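Side-chain contact in LPXTG cell wall anchor domain-containing protein (Lactobacillus rhamnosus, PDB 7CBS), which forms the basal subunit of the SpaCBA pilus, is atypically adhesive, and probably helps attach the sortase-assembled fibre to the cell wall: residues W78-K83 against T93-D98. Sequence-based numbering, arbitrary orientation.
Sequences WQLVSK and TTLSQD
Leu80 reaches from helix 74-84 to Thr94 and Leu95 of helix 88-95, joining two consecutive helices in the N-terminal pilin domain of SpaB. The two short helices follow one another in the chain, between strands 67-72 and 107-112 of the mixed beta-sheet, and meet here through a few methyl groups. Leu80 brings a single branch to the interface: its CD1 lies 3.7 Å from CD2 of Leu95. CD1 of Leu80 is also 3.8 Å from CG of Leu95. The two leucines pass each other at a slant, Leu80 holding its CG beside its own backbone N and opposite the carbonyl carbon (chi1 -89°). CA of Leu80 is 8.7 Å from CA of Thr94, and a long, branched apolar side chain such as leucine can span a gap of this size. Leu95 is the buried member, also packing on Val73 and Tyr100 in loops and on Val153 of strand 152-155.

Thr94 offers its two branches to different neighbours. With OG1 opposite the carbonyl carbon (chi1 -65°), the hydroxyl turns back along its own helix and hydrogen-bonds to the carbonyl oxygen of Val90, while the methyl CG2 is left to meet CD1 of Leu80 at 4.0 Å. A beta-branched residue with one polar and one apolar arm suits this partly exposed position, the methyl turned to Leu80 and the hydroxyl bonded to its own helix. Elsewhere between the helices, Val81 packs on Ile88 and Ala91. Ser82 folds its hydroxyl back in a similar way: OG bonds to the carbonyl oxygen of Trp78 at 2.7 Å, tilted 22° from the carbonyl plane, and that oxygen also accepts from the backbone N of Ser82.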
ATOM      1  N   TRP A  78     -12.281  19.316  -7.015  1.00 50.02           N
ATOM      2  CA  TRP A  78     -11.686  19.997  -8.201  1.00 49.81           C
ATOM      3  C   TRP A  78     -12.672  21.014  -8.790  1.00 52.03           C
ATOM      4  O   TRP A  78     -12.207  21.980  -9.410  1.00 53.52           O
ATOM      5  CB  TRP A  78     -11.225  18.988  -9.258  1.00 48.72           C
ATOM      6  CG  TRP A  78     -10.100  18.129  -8.775  1.00 46.76           C
ATOM      7  CD1 TRP A  78     -10.050  16.766  -8.756  1.00 45.87           C
ATOM      8  CD2 TRP A  78      -8.867  18.589  -8.193  1.00 45.58           C
ATOM      9  NE1 TRP A  78      -8.862  16.347  -8.221  1.00 44.89           N
ATOM     10  CE2 TRP A  78      -8.119  17.442  -7.865  1.00 44.22           C
ATOM     11  CE3 TRP A  78      -8.321  19.853  -7.930  1.00 45.70           C
ATOM     12  CZ2 TRP A  78      -6.856  17.522  -7.282  1.00 43.74           C
ATOM     13  CZ3 TRP A  78      -7.073  19.930  -7.354  1.00 45.42           C
ATOM     14  CH2 TRP A  78      -6.356  18.778  -7.029  1.00 44.20           C
ATOM     15  N   GLN A  79     -13.973  20.789  -8.594  1.00 53.27           N
ATOM     16  CA  GLN A  79     -15.059  21.710  -9.015  1.00 56.93           C
ATOM     17  C   GLN A  79     -14.974  22.979  -8.159  1.00 58.09           C
ATOM     18  O   GLN A  79     -15.141  24.075  -8.718  1.00 61.39           O
ATOM     19  CB  GLN A  79     -16.414  21.004  -8.898  1.00 58.64           C
ATOM     20  N   LEU A  80     -14.697  22.831  -6.860  1.00 56.56           N
ATOM     21  CA  LEU A  80     -14.582  23.942  -5.875  1.00 58.09           C
ATOM     22  C   LEU A  80     -13.312  24.750  -6.162  1.00 58.64           C
ATOM     23  O   LEU A  80     -13.393  25.996  -6.186  1.00 61.66           O
ATOM     24  CB  LEU A  80     -14.555  23.352  -4.461  1.00 56.82           C
ATOM     25  CG  LEU A  80     -15.921  23.160  -3.812  1.00 58.06           C
ATOM     26  CD1 LEU A  80     -15.797  22.355  -2.536  1.00 56.53           C
ATOM     27  CD2 LEU A  80     -16.570  24.504  -3.538  1.00 61.37           C
ATOM     28  N   VAL A  81     -12.188  24.060  -6.379  1.00 56.87           N
ATOM     29  CA  VAL A  81     -10.857  24.683  -6.657  1.00 57.05           C
ATOM     30  C   VAL A  81     -10.910  25.449  -7.988  1.00 58.87           C
ATOM     31  O   VAL A  81     -10.312  26.540  -8.059  1.00 60.59           O
ATOM     32  CB  VAL A  81      -9.743  23.618  -6.647  1.00 54.10           C
ATOM     33  CG1 VAL A  81      -8.436  24.134  -7.232  1.00 54.52           C
ATOM     34  CG2 VAL A  81      -9.514  23.082  -5.245  1.00 53.45           C
ATOM     35  N   SER A  82     -11.586  24.896  -9.001  1.00 59.37           N
ATOM     36  CA  SER A  82     -11.749  25.510 -10.344  1.00 62.31           C
ATOM     37  C   SER A  82     -12.645  26.750 -10.254  1.00 66.04           C
ATOM     38  O   SER A  82     -12.404  27.696 -11.015  1.00 69.34           O
ATOM     39  CB  SER A  82     -12.289  24.518 -11.341  1.00 61.52           C
ATOM     40  OG  SER A  82     -11.389  23.446 -11.527  1.00 58.33           O
ATOM     41  N   LYS A  83     -13.637  26.738  -9.356  1.00 68.81           N
ATOM     42  CA  LYS A  83     -14.580  27.864  -9.124  1.00 73.37           C
ATOM     43  C   LYS A  83     -13.870  29.012  -8.393  1.00 74.58           C
ATOM     44  O   LYS A  83     -14.126  30.183  -8.763  1.00 77.96           O
ATOM     45  CB  LYS A  83     -15.786  27.394  -8.300  1.00 75.97           C
ATOM     46  CG  LYS A  83     -17.024  26.959  -9.073  1.00 78.52           C
ATOM     47  CD  LYS A  83     -16.847  25.970 -10.217  1.00 77.04           C
ATOM     48  CE  LYS A  83     -17.958  24.936 -10.310  1.00 77.30           C
ATOM     49  NZ  LYS A  83     -19.309  25.543 -10.247  1.00 82.30           N
ATOM     50  N   THR A  93     -10.722  23.120   3.495  1.00 61.73           N
ATOM     51  CA  THR A  93     -11.465  23.645   4.673  1.00 66.42           C
ATOM     52  C   THR A  93     -12.975  23.559   4.422  1.00 69.13           C
ATOM     53  O   THR A  93     -13.696  23.206   5.364  1.00 72.47           O
ATOM     54  CB  THR A  93     -11.036  25.083   4.997  1.00 70.66           C
ATOM     55  OG1 THR A  93      -9.661  25.034   5.379  1.00 71.37           O
ATOM     56  CG2 THR A  93     -11.855  25.714   6.102  1.00 73.84           C
ATOM     57  N   THR A  94     -13.428  23.881   3.206  1.00 69.74           N
ATOM     58  CA  THR A  94     -14.861  23.864   2.804  1.00 71.68           C
ATOM     59  C   THR A  94     -15.396  22.425   2.865  1.00 70.33           C
ATOM     60  O   THR A  94     -16.495  22.231   3.428  1.00 73.64           O
ATOM     61  CB  THR A  94     -15.054  24.501   1.422  1.00 72.79           C
ATOM     62  OG1 THR A  94     -14.710  25.883   1.525  1.00 76.52           O
ATOM     63  CG2 THR A  94     -16.470  24.376   0.902  1.00 74.73           C
ATOM     64  N   LEU A  95     -14.649  21.459   2.322  1.00 65.97           N
ATOM     65  CA  LEU A  95     -15.059  20.028   2.266  1.00 65.04           C
ATOM     66  C   LEU A  95     -14.837  19.343   3.622  1.00 65.06           C
ATOM     67  O   LEU A  95     -15.320  18.210   3.783  1.00 64.47           O
ATOM     68  CB  LEU A  95     -14.274  19.309   1.162  1.00 62.00           C
ATOM     69  CG  LEU A  95     -14.761  19.522  -0.269  1.00 61.84           C
ATOM     70  CD1 LEU A  95     -14.117  18.497  -1.184  1.00 59.36           C
ATOM     71  CD2 LEU A  95     -16.282  19.443  -0.361  1.00 64.35           C
ATOM     72  N   SER A  96     -14.114  19.988   4.547  1.00 67.11           N
ATOM     73  CA  SER A  96     -13.862  19.498   5.930  1.00 66.97           C
ATOM     74  C   SER A  96     -15.006  19.917   6.864  1.00 72.45           C
ATOM     75  O   SER A  96     -15.034  19.421   8.007  1.00 76.34           O
ATOM     76  CB  SER A  96     -12.535  19.989   6.453  1.00 65.04           C
ATOM     77  OG  SER A  96     -11.449  19.311   5.828  1.00 60.62           O
ATOM     78  N   GLN A  97     -15.910  20.793   6.410  1.00 77.17           N
ATOM     79  CA  GLN A  97     -17.041  21.321   7.222  1.00 82.01           C
ATOM     80  C   GLN A  97     -18.086  20.217   7.430  1.00 83.40           C
ATOM     81  O   GLN A  97     -18.192  19.330   6.562  1.00 81.98           O
ATOM     82  CB  GLN A  97     -17.674  22.540   6.547  1.00 85.86           C
ATOM     83  CG  GLN A  97     -16.722  23.711   6.353  1.00 87.28           C
ATOM     84  CD  GLN A  97     -15.990  24.086   7.618  1.00 88.98           C
ATOM     85  OE1 GLN A  97     -14.961  23.509   7.963  1.00 86.15           O
ATOM     86  NE2 GLN A  97     -16.517  25.079   8.315  1.00 93.81           N
ATOM     87  N   ASP A  98     -18.829  20.289   8.538  1.00 85.90           N
ATOM     88  CA  ASP A  98     -19.935  19.352   8.877  1.00 87.80           C
ATOM     89  C   ASP A  98     -21.161  19.676   8.013  1.00 91.53           C
ATOM     90  O   ASP A  98     -22.076  18.832   7.960  1.00 94.77           O
ATOM     91  CB  ASP A  98     -20.266  19.392  10.372  1.00 89.92           C
ATOM     92  CG  ASP A  98     -19.341  18.549  11.235  1.00 86.48           C
ATOM     93  OD1 ASP A  98     -18.424  17.924  10.681  1.00 80.92           O
ATOM     94  OD2 ASP A  98     -19.558  18.514  12.462  1.00 89.59           O
TER